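PDB 1VKC: putative acetyl transferase from Pyrococcus furiosus, which probably transfers acyl groups such as acetyl to an acceptor molecule, as a member of the GNAT acetyltransferase family. Local coordinates for residues V77-T82 / K90-Y95; Y11-G16 / K62-L67. One frame throughout, in Å; residues are numbered along the deposited sequence.

Contact 1: residues V77-T82 / K90-Y95; sequences VWICIT and KIAYIY
K90 opens the strand facing 77-82, and the aliphatic part of its side chain crosses I81 obliquely, CG 3.6 Å from I81 CG2; beyond a bend at chi3 its NZ is hydrogen-bonded to the carbonyl of R123. At I91 the backbone pairs with T82 in both directions, and CG1, in the crowded position between N and C, lies alongside T82 CG2 at 3.8 Å. A92 turns to the other face, where its CB meets I79 CG2 at 3.7 Å and I81 CD1. Y93 and C80 form the next hydrogen-bonded pair, with Y93 N only 2.6 Å from C80 O and the N-H nearly straight at 169°. These strands, third and fourth across the mixed sheet of the GNAT fold, form an antiparallel beta hairpin. I94 returns to the A92 face: its CD1 rests on I79 CG1 and its CG2 on V77 CG2. Helix 108-122 packs against I79, I81 and A92 on this face, and I94 also touches strand 128-130. Y95 closes the pairing with a more bent bond from its N to W78 O, 3.0 Å long at 137°. Its ring presents an edge to one face of W78, CD1 3.6 Å from W78 CE2, in a tilted edge-to-face pair, planes at 51°, while CE1 reaches C80 CB. An alanine in place of W78 would probably cost Y95 this aromatic surface and F63 its stacking partner.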
# COMPACT_ATOMS: atom_id res chain seq x y z
N VAL A 77 14.17 -11.78 2.43
CA VAL A 77 15.14 -11.12 3.28
C VAL A 77 16.20 -10.46 2.40
O VAL A 77 16.59 -11.01 1.36
CB VAL A 77 15.74 -12.07 4.33
CG1 VAL A 77 16.34 -13.33 3.70
CG2 VAL A 77 16.77 -11.35 5.16
N TRP A 78 16.60 -9.24 2.77
CA TRP A 78 17.62 -8.47 2.05
C TRP A 78 18.82 -8.33 2.96
O TRP A 78 18.72 -7.74 4.01
CB TRP A 78 17.02 -7.11 1.62
CG TRP A 78 17.94 -6.15 0.87
CD1 TRP A 78 19.21 -6.39 0.43
CD2 TRP A 78 17.62 -4.82 0.46
NE1 TRP A 78 19.71 -5.27 -0.20
CE2 TRP A 78 18.75 -4.30 -0.21
CE3 TRP A 78 16.48 -4.00 0.59
CZ2 TRP A 78 18.78 -2.99 -0.74
CZ3 TRP A 78 16.51 -2.70 0.05
CH2 TRP A 78 17.66 -2.21 -0.60
N ILE A 79 19.96 -8.89 2.53
CA ILE A 79 21.21 -8.89 3.29
C ILE A 79 22.26 -8.05 2.58
O ILE A 79 22.41 -8.13 1.35
CB ILE A 79 21.78 -10.31 3.41
CG1 ILE A 79 20.71 -11.32 3.80
CG2 ILE A 79 22.96 -10.34 4.41
CD1 ILE A 79 21.06 -12.70 3.39
N CYS A 80 23.01 -7.28 3.37
CA CYS A 80 24.17 -6.52 2.91
C CYS A 80 25.40 -6.86 3.75
O CYS A 80 25.39 -6.67 4.97
CB CYS A 80 23.90 -5.01 3.07
SG CYS A 80 25.17 -3.93 2.41
N ILE A 81 26.46 -7.33 3.08
CA ILE A 81 27.75 -7.57 3.75
C ILE A 81 28.51 -6.27 3.81
O ILE A 81 28.75 -5.63 2.79
CB ILE A 81 28.59 -8.63 2.98
CG1 ILE A 81 27.87 -9.99 2.93
CG2 ILE A 81 30.01 -8.76 3.59
CD1 ILE A 81 27.65 -10.64 4.27
N THR A 82 28.88 -5.85 5.02
CA THR A 82 29.58 -4.58 5.20
C THR A 82 30.47 -4.64 6.42
O THR A 82 30.72 -5.75 6.95
CB THR A 82 28.54 -3.40 5.26
OG1 THR A 82 29.23 -2.15 5.38
CG2 THR A 82 27.68 -3.48 6.52
N LYS A 90 33.69 -7.72 9.56
CA LYS A 90 32.67 -7.97 8.54
C LYS A 90 31.38 -8.34 9.26
O LYS A 90 31.41 -9.09 10.25
CB LYS A 90 33.11 -9.08 7.62
CG LYS A 90 32.21 -9.24 6.39
CD LYS A 90 32.63 -10.45 5.54
CE LYS A 90 34.00 -10.30 4.96
NZ LYS A 90 34.22 -11.31 3.89
N ILE A 91 30.26 -7.78 8.80
CA ILE A 91 28.93 -8.11 9.32
C ILE A 91 27.97 -8.25 8.18
O ILE A 91 28.26 -7.84 7.06
CB ILE A 91 28.43 -7.03 10.30
CG1 ILE A 91 28.26 -5.68 9.59
CG2 ILE A 91 29.38 -6.95 11.52
CD1 ILE A 91 27.56 -4.58 10.49
N ALA A 92 26.84 -8.88 8.45
CA ALA A 92 25.74 -8.90 7.51
C ALA A 92 24.69 -7.99 8.10
O ALA A 92 24.22 -8.23 9.20
CB ALA A 92 25.20 -10.26 7.36
N TYR A 93 24.32 -6.95 7.36
CA TYR A 93 23.24 -6.07 7.77
C TYR A 93 21.96 -6.49 7.02
O TYR A 93 21.96 -6.66 5.80
CB TYR A 93 23.59 -4.63 7.47
CG TYR A 93 22.62 -3.64 8.08
CD1 TYR A 93 21.57 -3.11 7.33
CD2 TYR A 93 22.73 -3.26 9.41
CE1 TYR A 93 20.68 -2.19 7.90
CE2 TYR A 93 21.83 -2.36 9.99
CZ TYR A 93 20.82 -1.84 9.23
OH TYR A 93 19.94 -0.94 9.80
N ILE A 94 20.89 -6.68 7.77
CA ILE A 94 19.60 -7.05 7.19
C ILE A 94 18.78 -5.78 7.03
O ILE A 94 18.33 -5.18 8.03
CB ILE A 94 18.83 -8.03 8.11
CG1 ILE A 94 19.68 -9.25 8.48
CG2 ILE A 94 17.48 -8.44 7.47
CD1 ILE A 94 20.06 -10.12 7.39
N TYR A 95 18.61 -5.37 5.79
CA TYR A 95 17.82 -4.19 5.49
C TYR A 95 16.37 -4.47 5.74
O TYR A 95 15.65 -3.61 6.23
CB TYR A 95 18.01 -3.78 4.03
CG TYR A 95 19.24 -2.94 3.80
CD1 TYR A 95 20.22 -3.33 2.91
CD2 TYR A 95 19.42 -1.75 4.50
CE1 TYR A 95 21.36 -2.55 2.70
CE2 TYR A 95 20.54 -0.97 4.31
CZ TYR A 95 21.51 -1.37 3.41
OH TYR A 95 22.62 -0.58 3.23

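Contact 2: residues Y11-G16 / K62-L67; sequences YTIVDG and KFFVAL
Strand 11-15 runs antiparallel to 62-67, at 158° between their directions. Two hydrogen-bonded pairs, T12 with L67 and V14 with V65, each exchange two backbone bonds; the one from V65 N to V14 O is nearly straight and lies almost along the C=O axis. On the face of these four residues V14 CG2, in the crowded position between N and C, touches both V65 CG2 and L67 CD1, each at 3.7 Å. On the opposite face I13 crosses F64 at about a right angle, CG2 4.0 Å from F64 CB, and Y11 CD1 reaches A66 CB. The polar end of the contact belongs to K62. From CB its CG stands anti to the backbone N (chi1 177°), and a bend at chi2 (71°) swings the otherwise extended chain back toward D15. CD then comes to 3.5 Å from D15 OD2, CE to 3.2 Å, and NZ ends 2.5 Å from the same oxygen, a very short salt bridge in which NZ meets OD2 from above the carboxylate plane. OD2 also receives a hydrogen bond from a water, which in turn accepts one from F63 N, so lysine and water grip one oxygen while OD1 takes the N-H of E17. The positive charge of K62 would probably favour the ionised carboxylate. G16 follows, its N bonded to F63 O at 2.9 Å; a CB here would collide with V65 CG1, which fits a glycine at this position. The 11-15 strand forms one border of the chain's sheet, with 60-68 between it and 73-83; helix 108-122 packs on Y11, K62 and A66, and helix 20-31 on F63 and V65.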
# COMPACT_ATOMS: atom_id res chain seq x y z
N TYR A 11 6.19 -24.24 0.57
CA TYR A 11 7.07 -23.18 0.06
C TYR A 11 8.55 -23.56 0.05
O TYR A 11 8.98 -24.43 0.80
CB TYR A 11 6.86 -21.88 0.87
CG TYR A 11 7.56 -21.88 2.20
CD1 TYR A 11 8.88 -21.44 2.32
CD2 TYR A 11 6.91 -22.31 3.35
CE1 TYR A 11 9.53 -21.44 3.55
CE2 TYR A 11 7.55 -22.32 4.58
CZ TYR A 11 8.86 -21.87 4.67
OH TYR A 11 9.49 -21.88 5.89
N THR A 12 9.31 -22.87 -0.80
CA THR A 12 10.76 -23.06 -0.92
C THR A 12 11.46 -21.72 -0.73
O THR A 12 10.86 -20.67 -0.98
CB THR A 12 11.13 -23.64 -2.30
OG1 THR A 12 12.56 -23.78 -2.40
CG2 THR A 12 10.79 -22.67 -3.44
N ILE A 13 12.71 -21.77 -0.29
CA ILE A 13 13.56 -20.58 -0.16
C ILE A 13 14.71 -20.72 -1.13
O ILE A 13 15.47 -21.69 -1.07
CB ILE A 13 14.09 -20.41 1.29
CG1 ILE A 13 12.94 -20.18 2.25
CG2 ILE A 13 15.09 -19.22 1.35
CD1 ILE A 13 13.34 -20.23 3.71
N VAL A 14 14.84 -19.73 -2.01
CA VAL A 14 15.83 -19.73 -3.08
C VAL A 14 16.42 -18.35 -3.18
O VAL A 14 15.88 -17.39 -2.60
CB VAL A 14 15.15 -20.09 -4.45
CG1 VAL A 14 14.50 -21.48 -4.41
CG2 VAL A 14 14.09 -19.07 -4.84
N ASP A 15 17.51 -18.21 -3.93
CA ASP A 15 18.07 -16.89 -4.21
C ASP A 15 17.03 -16.02 -4.92
O ASP A 15 16.25 -16.51 -5.76
CB ASP A 15 19.33 -16.99 -5.05
CG ASP A 15 19.93 -15.66 -5.34
OD1 ASP A 15 19.62 -15.12 -6.41
OD2 ASP A 15 20.69 -15.06 -4.56
N GLY A 16 17.01 -14.74 -4.59
CA GLY A 16 15.95 -13.86 -5.01
C GLY A 16 16.38 -12.79 -5.98
O GLY A 16 15.64 -11.83 -6.19
N LYS A 62 22.53 -9.58 -1.00
CA LYS A 62 21.96 -10.91 -1.20
C LYS A 62 20.50 -10.89 -0.83
O LYS A 62 20.12 -10.36 0.20
CB LYS A 62 22.69 -11.94 -0.33
CG LYS A 62 22.16 -13.35 -0.39
CD LYS A 62 22.48 -14.01 -1.71
CE LYS A 62 22.01 -15.44 -1.72
NZ LYS A 62 22.34 -16.12 -3.02
N PHE A 63 19.68 -11.47 -1.69
CA PHE A 63 18.27 -11.64 -1.42
C PHE A 63 17.95 -13.10 -1.37
O PHE A 63 18.43 -13.88 -2.20
CB PHE A 63 17.45 -11.02 -2.54
CG PHE A 63 17.51 -9.53 -2.61
CD1 PHE A 63 16.60 -8.76 -1.91
CD2 PHE A 63 18.42 -8.91 -3.44
CE1 PHE A 63 16.63 -7.39 -1.99
CE2 PHE A 63 18.46 -7.53 -3.53
CZ PHE A 63 17.55 -6.76 -2.81
N PHE A 64 17.14 -13.50 -0.39
CA PHE A 64 16.44 -14.80 -0.43
C PHE A 64 14.95 -14.55 -0.51
O PHE A 64 14.44 -13.62 0.12
CB PHE A 64 16.73 -15.64 0.80
CG PHE A 64 18.14 -16.15 0.87
CD1 PHE A 64 18.53 -17.26 0.11
CD2 PHE A 64 19.07 -15.54 1.69
CE1 PHE A 64 19.85 -17.76 0.18
CE2 PHE A 64 20.39 -16.02 1.75
CZ PHE A 64 20.76 -17.14 1.00
N VAL A 65 14.24 -15.39 -1.26
CA VAL A 65 12.79 -15.30 -1.31
C VAL A 65 12.14 -16.62 -0.92
O VAL A 65 12.72 -17.70 -1.13
CB VAL A 65 12.28 -14.84 -2.71
CG1 VAL A 65 12.73 -13.42 -2.99
CG2 VAL A 65 12.75 -15.79 -3.82
N ALA A 66 10.95 -16.52 -0.34
CA ALA A 66 10.10 -17.67 -0.06
C ALA A 66 9.05 -17.69 -1.17
O ALA A 66 8.37 -16.68 -1.41
CB ALA A 66 9.42 -17.52 1.28
N LEU A 67 8.94 -18.82 -1.87
CA LEU A 67 8.05 -18.95 -3.03
C LEU A 67 7.07 -20.08 -2.79
O LEU A 67 7.49 -21.16 -2.39
CB LEU A 67 8.86 -19.25 -4.29
CG LEU A 67 9.88 -18.21 -4.75
CD1 LEU A 67 10.57 -18.69 -6.00
CD2 LEU A 67 9.24 -16.85 -4.97
O HOH W 1 20.61 -12.43 -4.27

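In the fold
Both contacts belong to one mixed sheet, and their centres lie about 15 Å apart. Both are partly buried, contact 1 more so: it is nearer the centre of the chain and joins consecutive strands of a hairpin, while contact 2 pairs an outermost strand of the sheet with one that follows two helices later. The strands 60-68 and 73-83 link them, through probable hydrogen bonds from I79 N to K62 O and from V77 N to F64 O, and through F63 stacked on W78. Helix 108-122 touches side chains of both. Backbone ladders and apolar packing hold each, but the aromatic pair is in contact 1, and the salt bridge with its water is in contact 2.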